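Local coordinates for transcriptional regulator, IclR family (Alicyclobacillus acidocaldarius subsp. acidocaldarius, PDB 5TJJ), which probably binds DNA through an N-terminal helix-turn-helix domain and regulates transcription, at the interface of chains A and B. Coordinates in Å, arbitrary orientation; residue numbers count along the deposited sequence, not the author numbering. Chains: chain A/B, Transcriptional regulator, IclR family.

Contact 1: the interface of chains A and B. Residues chain A 18-19, 22, 252; chain B 55, 57, 72, 76.
A:Lys19 and B:Tyr72 meet where the helical backbone of A:Leu18 and A:Lys19, near the C-terminal end of helix 9-21, faces non-helical B:Glu55, B:Phe57 and B:Tyr72 and the start of helix 73-82. The A:Lys19 chain runs extended beyond CG and crosses the tyrosine. A:Lys19 CG packs 3.5 Å from B:Tyr72 CE2. A:Lys19 CE lies over one face of the B:Tyr72 ring, toward the rim, 3.9 Å from the centroid, in a CH-pi contact. A:Lys19 CE also touches B:Phe57 CE1 at 3.7 Å, so the aliphatic chain is held by two aromatic rings. The ammonium then reaches B:Glu55. A:Lys19 NZ forms a salt bridge to the carboxylate B:Glu55 OE1 at 3.1 Å, on the anti side and 30° out of the carboxylate plane. B:Glu55 is bent at chi2 (-71°), which turns the carboxylate toward the lysine tip. A:Lys19 NZ also donates to the backbone O of B:Glu55 at 3.3 Å, in the carbonyl plane on a lone pair. A:Ala252 CB comes to the edge of the B:Tyr72 ring, in its plane. A:Leu18 CD1 meets B:Phe57 CE2 at 4.0 Å. B:Leu76 CD1 packs against the A:Leu18 carbonyl O and A:Ser22 CB. In the fold, the site joins the first helix of the A helix-turn-helix domain and the end of A helix 233-253 to the B stretch just after helix 42-54 and to B:Tyr72 and helix 73-82.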
loop_
_atom_site.group_PDB
_atom_site.type_symbol
_atom_site.label_atom_id
_atom_site.label_comp_id
_atom_site.label_asym_id
_atom_site.label_seq_id
_atom_site.Cartn_x
_atom_site.Cartn_y
_atom_site.Cartn_z
ATOM N N LEU A 18 5.169 -12.830 -3.870
ATOM C CA LEU A 18 5.168 -11.382 -3.791
ATOM C C LEU A 18 5.671 -10.879 -2.456
ATOM O O LEU A 18 6.379 -9.865 -2.394
ATOM C CB LEU A 18 3.790 -10.823 -4.087
ATOM C CG LEU A 18 3.286 -11.100 -5.505
ATOM C CD1 LEU A 18 1.817 -10.717 -5.613
ATOM C CD2 LEU A 18 4.110 -10.335 -6.530
ATOM N N LYS A 19 5.330 -11.587 -1.393
ATOM C CA LYS A 19 5.871 -11.252 -0.074
ATOM C C LYS A 19 7.378 -11.388 -0.023
ATOM O O LYS A 19 8.022 -10.580 0.603
ATOM C CB LYS A 19 5.221 -12.072 1.036
ATOM C CG LYS A 19 3.787 -11.644 1.253
ATOM C CD LYS A 19 2.985 -12.544 2.184
ATOM C CE LYS A 19 1.513 -12.186 2.033
ATOM N NZ LYS A 19 0.651 -12.779 3.086
ATOM N N SER A 22 9.357 -8.516 -1.850
ATOM C CA SER A 22 9.226 -7.259 -1.171
ATOM C C SER A 22 10.286 -7.101 -0.098
ATOM O O SER A 22 10.317 -6.070 0.547
ATOM C CB SER A 22 7.815 -7.143 -0.544
ATOM O OG SER A 22 7.689 -7.938 0.622
ATOM N N ALA A 252 2.836 -7.099 9.949
ATOM C CA ALA A 252 2.908 -7.323 8.482
ATOM C C ALA A 252 2.357 -6.097 7.669
ATOM O O ALA A 252 2.959 -5.693 6.665
ATOM C CB ALA A 252 2.223 -8.629 8.068
ATOM N N GLU B 55 -4.550 -14.263 3.094
ATOM C CA GLU B 55 -3.274 -13.562 2.920
ATOM C C GLU B 55 -3.347 -12.031 3.152
ATOM O O GLU B 55 -2.311 -11.329 3.036
ATOM C CB GLU B 55 -2.726 -13.826 1.515
ATOM C CG GLU B 55 -2.589 -15.282 1.112
ATOM C CD GLU B 55 -1.477 -16.018 1.816
ATOM O OE1 GLU B 55 -0.829 -15.432 2.700
ATOM O OE2 GLU B 55 -1.243 -17.208 1.482
ATOM N N PHE B 57 -4.752 -9.901 1.230
ATOM C CA PHE B 57 -4.801 -9.192 -0.070
ATOM C C PHE B 57 -6.186 -8.647 -0.339
ATOM O O PHE B 57 -6.354 -7.733 -1.130
ATOM C CB PHE B 57 -4.428 -10.119 -1.213
ATOM C CG PHE B 57 -2.969 -10.306 -1.382
ATOM C CD1 PHE B 57 -2.140 -10.497 -0.299
ATOM C CD2 PHE B 57 -2.420 -10.341 -2.650
ATOM C CE1 PHE B 57 -0.784 -10.691 -0.469
ATOM C CE2 PHE B 57 -1.053 -10.540 -2.832
ATOM C CZ PHE B 57 -0.230 -10.703 -1.738
ATOM N N TYR B 72 -2.721 -5.893 3.202
ATOM C CA TYR B 72 -1.390 -6.349 2.801
ATOM C C TYR B 72 -0.879 -5.694 1.520
ATOM O O TYR B 72 0.332 -5.552 1.307
ATOM C CB TYR B 72 -1.269 -7.867 2.708
ATOM C CG TYR B 72 0.167 -8.183 2.815
ATOM C CD1 TYR B 72 0.772 -8.262 4.037
ATOM C CD2 TYR B 72 0.965 -8.252 1.680
ATOM C CE1 TYR B 72 2.139 -8.489 4.148
ATOM C CE2 TYR B 72 2.338 -8.453 1.775
ATOM C CZ TYR B 72 2.908 -8.571 3.016
ATOM O OH TYR B 72 4.242 -8.798 3.124
ATOM N N LEU B 76 3.049 -3.790 0.385
ATOM C CA LEU B 76 3.458 -4.422 -0.845
ATOM C C LEU B 76 3.647 -3.393 -1.948
ATOM O O LEU B 76 4.681 -3.385 -2.640
ATOM C CB LEU B 76 2.416 -5.443 -1.238
ATOM C CG LEU B 76 2.728 -6.352 -2.405
ATOM C CD1 LEU B 76 4.013 -7.130 -2.114
ATOM C CD2 LEU B 76 1.554 -7.298 -2.643
#

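Contact 2: the interface of chains A and B. Residues chain A 79; chain B 22-24, 134-135.
A:Arg79 reaches from helix 73-83 between two backbone stretches of chain B, one at B:Ser22 to B:His24 and one at B:Ser134 and B:Val135. The polar contacts come first. The guanidinium lies close to the carbonyl O of B:Ser22, at the end of helix 9-22. A:Arg79 NE and NH2 are each 3.0 Å from B:Ser22 O, but this oxygen lies out of the guanidinium plane and the N-H groups do not point at it. Neither pair is a hydrogen bond. The approach may still be favourable, since a positive guanidinium beside a carbonyl at a helix C-terminal end would be attracted to it. The B:Val135 carbonyl O lies on the same face of the plane, 3.4 Å from A:Arg79 NH1, and does not form a hydrogen bond either. Packing contacts make up the rest. The bend at chi2 (-65°) sets A:Arg79 CD near the B:Val135 carbonyl O, in a tight and doubtful contact. The bend at chi3 (-80°) turns NE and the guanidinium toward B:Ser22. A:Arg79 NH1 also rests 3.5 Å from B:Ser134 CB. At the edge of the guanidinium, in its plane, stands B:His24 CA, and B:His24 CB is 3.8 Å from A:Arg79 NH2. The arginine appears to fit mainly by shape and perhaps charge; no directed bond is seen among the residues described. In this assembly the site brings a helix of one subunit against both the first-helix end and a loop in the C-terminal family region of the other, and may help fix their relative placement.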
loop_
_atom_site.group_PDB
_atom_site.type_symbol
_atom_site.label_atom_id
_atom_site.label_comp_id
_atom_site.label_asym_id
_atom_site.label_seq_id
_atom_site.Cartn_x
_atom_site.Cartn_y
_atom_site.Cartn_z
ATOM N N ARG A 79 -4.839 2.577 -3.677
ATOM C CA ARG A 79 -6.299 2.446 -3.616
ATOM C C ARG A 79 -6.779 1.721 -2.370
ATOM O O ARG A 79 -7.789 2.121 -1.793
ATOM C CB ARG A 79 -6.842 1.725 -4.839
ATOM C CG ARG A 79 -6.648 2.485 -6.122
ATOM C CD ARG A 79 -7.420 3.776 -6.160
ATOM N NE ARG A 79 -8.803 3.545 -6.496
ATOM C CZ ARG A 79 -9.590 4.418 -7.131
ATOM N NH1 ARG A 79 -9.116 5.607 -7.524
ATOM N NH2 ARG A 79 -10.860 4.099 -7.396
ATOM N N SER B 22 -10.116 -2.351 -7.359
ATOM C CA SER B 22 -9.491 -0.997 -7.405
ATOM C C SER B 22 -10.352 0.067 -8.134
ATOM O O SER B 22 -10.160 1.263 -7.934
ATOM C CB SER B 22 -8.072 -1.051 -8.021
ATOM O OG SER B 22 -8.122 -1.310 -9.412
ATOM N N ARG B 23 -11.298 -0.364 -8.960
ATOM C CA ARG B 23 -12.279 0.553 -9.532
ATOM C C ARG B 23 -13.284 1.039 -8.462
ATOM O O ARG B 23 -13.735 0.295 -7.606
ATOM C CB ARG B 23 -12.959 -0.105 -10.718
ATOM C CG ARG B 23 -11.959 -0.376 -11.853
ATOM C CD ARG B 23 -12.577 -1.104 -13.036
ATOM N NE ARG B 23 -13.745 -0.367 -13.525
ATOM C CZ ARG B 23 -14.842 -0.899 -14.071
ATOM N NH1 ARG B 23 -14.957 -2.217 -14.249
ATOM N NH2 ARG B 23 -15.833 -0.094 -14.443
ATOM N N HIS B 24 -13.579 2.325 -8.485
ATOM C CA HIS B 24 -14.433 2.940 -7.470
ATOM C C HIS B 24 -15.798 2.293 -7.383
ATOM O O HIS B 24 -16.298 2.052 -6.304
ATOM C CB HIS B 24 -14.616 4.439 -7.747
ATOM C CG HIS B 24 -15.284 5.178 -6.629
ATOM N ND1 HIS B 24 -16.627 5.485 -6.642
ATOM C CD2 HIS B 24 -14.796 5.667 -5.466
ATOM C CE1 HIS B 24 -16.940 6.131 -5.535
ATOM N NE2 HIS B 24 -15.844 6.260 -4.807
ATOM N N SER B 134 -8.045 9.446 -10.562
ATOM C CA SER B 134 -8.210 8.150 -9.941
ATOM C C SER B 134 -6.948 7.350 -10.185
ATOM O O SER B 134 -6.657 6.940 -11.314
ATOM C CB SER B 134 -9.419 7.466 -10.514
ATOM O OG SER B 134 -10.564 8.188 -10.136
ATOM N N VAL B 135 -6.165 7.154 -9.133
ATOM C CA VAL B 135 -4.924 6.379 -9.275
ATOM C C VAL B 135 -5.324 4.956 -9.593
ATOM O O VAL B 135 -6.305 4.449 -9.052
ATOM C CB VAL B 135 -4.015 6.487 -8.036
ATOM C CG1 VAL B 135 -2.929 5.425 -8.031
ATOM C CG2 VAL B 135 -3.371 7.865 -8.003
#

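Contact 3: the interface of chains A and B. Residues chain A 5-8, 11-12; chain B 10, 47-48, 51.
The helix-turn-helix domain of chain B supplies helix 42-54, by its position in the IclR domain the likely recognition helix, and the N-terminal arm of chain A lies along it. A:Asp5 and B:Arg47 meet first. B:Arg47 NE donates to the carbonyl O of A:Asp5 at 2.9 Å, nearly straight at 167°. This oxygen lies at the guanidinium edge, in its plane. B:Arg47 is bent at chi3 (81°), which turns NE toward the arm. Over one guanidinium face sits A:Val8 CG2, 3.7 Å above the plane and toward the rim. The A:Tyr6 and B:Arg47 side chains cross at about a right angle, with the ring and guanidinium planes 45° apart. A:Tyr6 CD1 is 3.7 Å from B:Arg47 CG. The second grip is at B:Thr51. Its hydroxyl OG1 accepts from the backbone N of A:Val8 at 2.8 Å. B:Thr51 OG1 donates within its helix to the B:Arg47 carbonyl O at 3.0 Å. The carbonyl oxygens of A:Tyr6 and B:Arg47 come doubtfully close, since both can only accept. The threonine methyl CG2 turns toward the start of helix 9-21, where it packs on A:Val11 CB and A:Ala12. A:Val8 CG1 and A:Val11 CG2 both touch B:Ser10 CB, at 3.7 and 3.8 Å. In the fold, the arm and first turn of A helix 9-21 lie against B helix 42-54 and the start of B helix 9-22, within the helix-turn-helix domains, which are probably DNA-binding and are packed together in this assembly.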
loop_
_atom_site.group_PDB
_atom_site.type_symbol
_atom_site.label_atom_id
_atom_site.label_comp_id
_atom_site.label_asym_id
_atom_site.label_seq_id
_atom_site.Cartn_x
_atom_site.Cartn_y
_atom_site.Cartn_z
ATOM N N ASP A 5 -11.598 -26.615 1.231
ATOM C CA ASP A 5 -11.858 -26.719 -0.207
ATOM C C ASP A 5 -11.975 -25.354 -0.866
ATOM O O ASP A 5 -12.181 -25.289 -2.065
ATOM C CB ASP A 5 -13.179 -27.457 -0.488
ATOM C CG ASP A 5 -13.231 -28.847 0.101
ATOM O OD1 ASP A 5 -12.186 -29.397 0.493
ATOM O OD2 ASP A 5 -14.347 -29.396 0.164
ATOM N N TYR A 6 -11.899 -24.277 -0.092
ATOM C CA TYR A 6 -11.872 -22.931 -0.638
ATOM C C TYR A 6 -10.465 -22.369 -0.585
ATOM O O TYR A 6 -10.273 -21.207 -0.839
ATOM C CB TYR A 6 -12.917 -22.034 0.068
ATOM C CG TYR A 6 -14.355 -22.507 -0.201
ATOM C CD1 TYR A 6 -15.080 -22.027 -1.297
ATOM C CD2 TYR A 6 -14.958 -23.464 0.603
ATOM C CE1 TYR A 6 -16.369 -22.477 -1.566
ATOM C CE2 TYR A 6 -16.246 -23.918 0.343
ATOM C CZ TYR A 6 -16.950 -23.420 -0.735
ATOM O OH TYR A 6 -18.223 -23.861 -0.978
ATOM N N GLN A 7 -9.482 -23.219 -0.293
ATOM C CA GLN A 7 -8.072 -22.851 -0.241
ATOM C C GLN A 7 -7.448 -23.201 -1.604
ATOM O O GLN A 7 -7.471 -24.363 -1.998
ATOM C CB GLN A 7 -7.408 -23.617 0.931
ATOM C CG GLN A 7 -5.910 -23.421 1.110
ATOM C CD GLN A 7 -5.496 -21.957 1.121
ATOM O OE1 GLN A 7 -6.208 -21.093 1.628
ATOM N NE2 GLN A 7 -4.337 -21.678 0.564
ATOM N N VAL A 8 -6.941 -22.208 -2.341
ATOM C CA VAL A 8 -6.383 -22.421 -3.717
ATOM C C VAL A 8 -4.858 -22.303 -3.675
ATOM O O VAL A 8 -4.325 -21.173 -3.602
ATOM C CB VAL A 8 -6.901 -21.402 -4.769
ATOM C CG1 VAL A 8 -6.392 -21.763 -6.156
ATOM C CG2 VAL A 8 -8.407 -21.357 -4.781
ATOM N N VAL A 11 -2.723 -19.614 -5.680
ATOM C CA VAL A 11 -2.907 -18.210 -5.298
ATOM C C VAL A 11 -2.177 -17.948 -3.996
ATOM O O VAL A 11 -1.614 -16.873 -3.799
ATOM C CB VAL A 11 -4.403 -17.858 -5.177
ATOM C CG1 VAL A 11 -4.615 -16.430 -4.691
ATOM C CG2 VAL A 11 -5.084 -18.098 -6.521
ATOM N N ALA A 12 -2.149 -18.950 -3.116
ATOM C CA ALA A 12 -1.321 -18.894 -1.895
ATOM C C ALA A 12 0.158 -18.747 -2.218
ATOM O O ALA A 12 0.870 -18.061 -1.513
ATOM C CB ALA A 12 -1.545 -20.131 -1.026
ATOM N N SER B 10 -6.243 -19.754 -11.905
ATOM C CA SER B 10 -6.599 -19.170 -10.590
ATOM C C SER B 10 -5.857 -17.888 -10.240
ATOM O O SER B 10 -6.453 -16.962 -9.685
ATOM C CB SER B 10 -6.356 -20.171 -9.480
ATOM O OG SER B 10 -7.177 -21.303 -9.685
ATOM N N ARG B 47 -13.584 -19.359 -3.782
ATOM C CA ARG B 47 -12.302 -20.021 -3.517
ATOM C C ARG B 47 -11.094 -19.045 -3.588
ATOM O O ARG B 47 -10.269 -18.968 -2.668
ATOM C CB ARG B 47 -12.105 -21.192 -4.507
ATOM C CG ARG B 47 -13.051 -22.396 -4.332
ATOM C CD ARG B 47 -12.753 -23.559 -5.292
ATOM N NE ARG B 47 -11.641 -24.379 -4.796
ATOM C CZ ARG B 47 -10.447 -24.599 -5.386
ATOM N NH1 ARG B 47 -10.148 -24.095 -6.584
ATOM N NH2 ARG B 47 -9.546 -25.369 -4.768
ATOM N N VAL B 48 -11.014 -18.299 -4.688
ATOM C CA VAL B 48 -9.967 -17.315 -4.887
ATOM C C VAL B 48 -10.060 -16.186 -3.851
ATOM O O VAL B 48 -9.052 -15.760 -3.271
ATOM C CB VAL B 48 -10.015 -16.724 -6.327
ATOM C CG1 VAL B 48 -9.068 -15.542 -6.481
ATOM C CG2 VAL B 48 -9.667 -17.793 -7.340
ATOM N N THR B 51 -8.881 -17.373 -0.444
ATOM C CA THR B 51 -7.444 -17.538 -0.335
ATOM C C THR B 51 -6.774 -16.169 -0.256
ATOM O O THR B 51 -5.862 -15.961 0.551
ATOM C CB THR B 51 -6.886 -18.374 -1.490
ATOM O OG1 THR B 51 -7.578 -19.629 -1.509
ATOM C CG2 THR B 51 -5.371 -18.601 -1.325
#

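The three contacts belong to one A-B interface. The C-alpha centres of contact 1 and contact 3 are about 16 Å apart, those of contacts 1 and 2 about 19 Å, and those of contacts 2 and 3 about 24 Å. A helix 9-21 runs through contacts 1 and 3, while B helix 9-22 serves contacts 2 and 3. B:Glu55 of contact 1 follows directly on B helix 42-54 of contact 3. The helix beginning at residue 73 takes part from B in contact 1 and from A in contact 2, through different residues. The pairing suits a dimeric regulator, though the structure alone does not prove it.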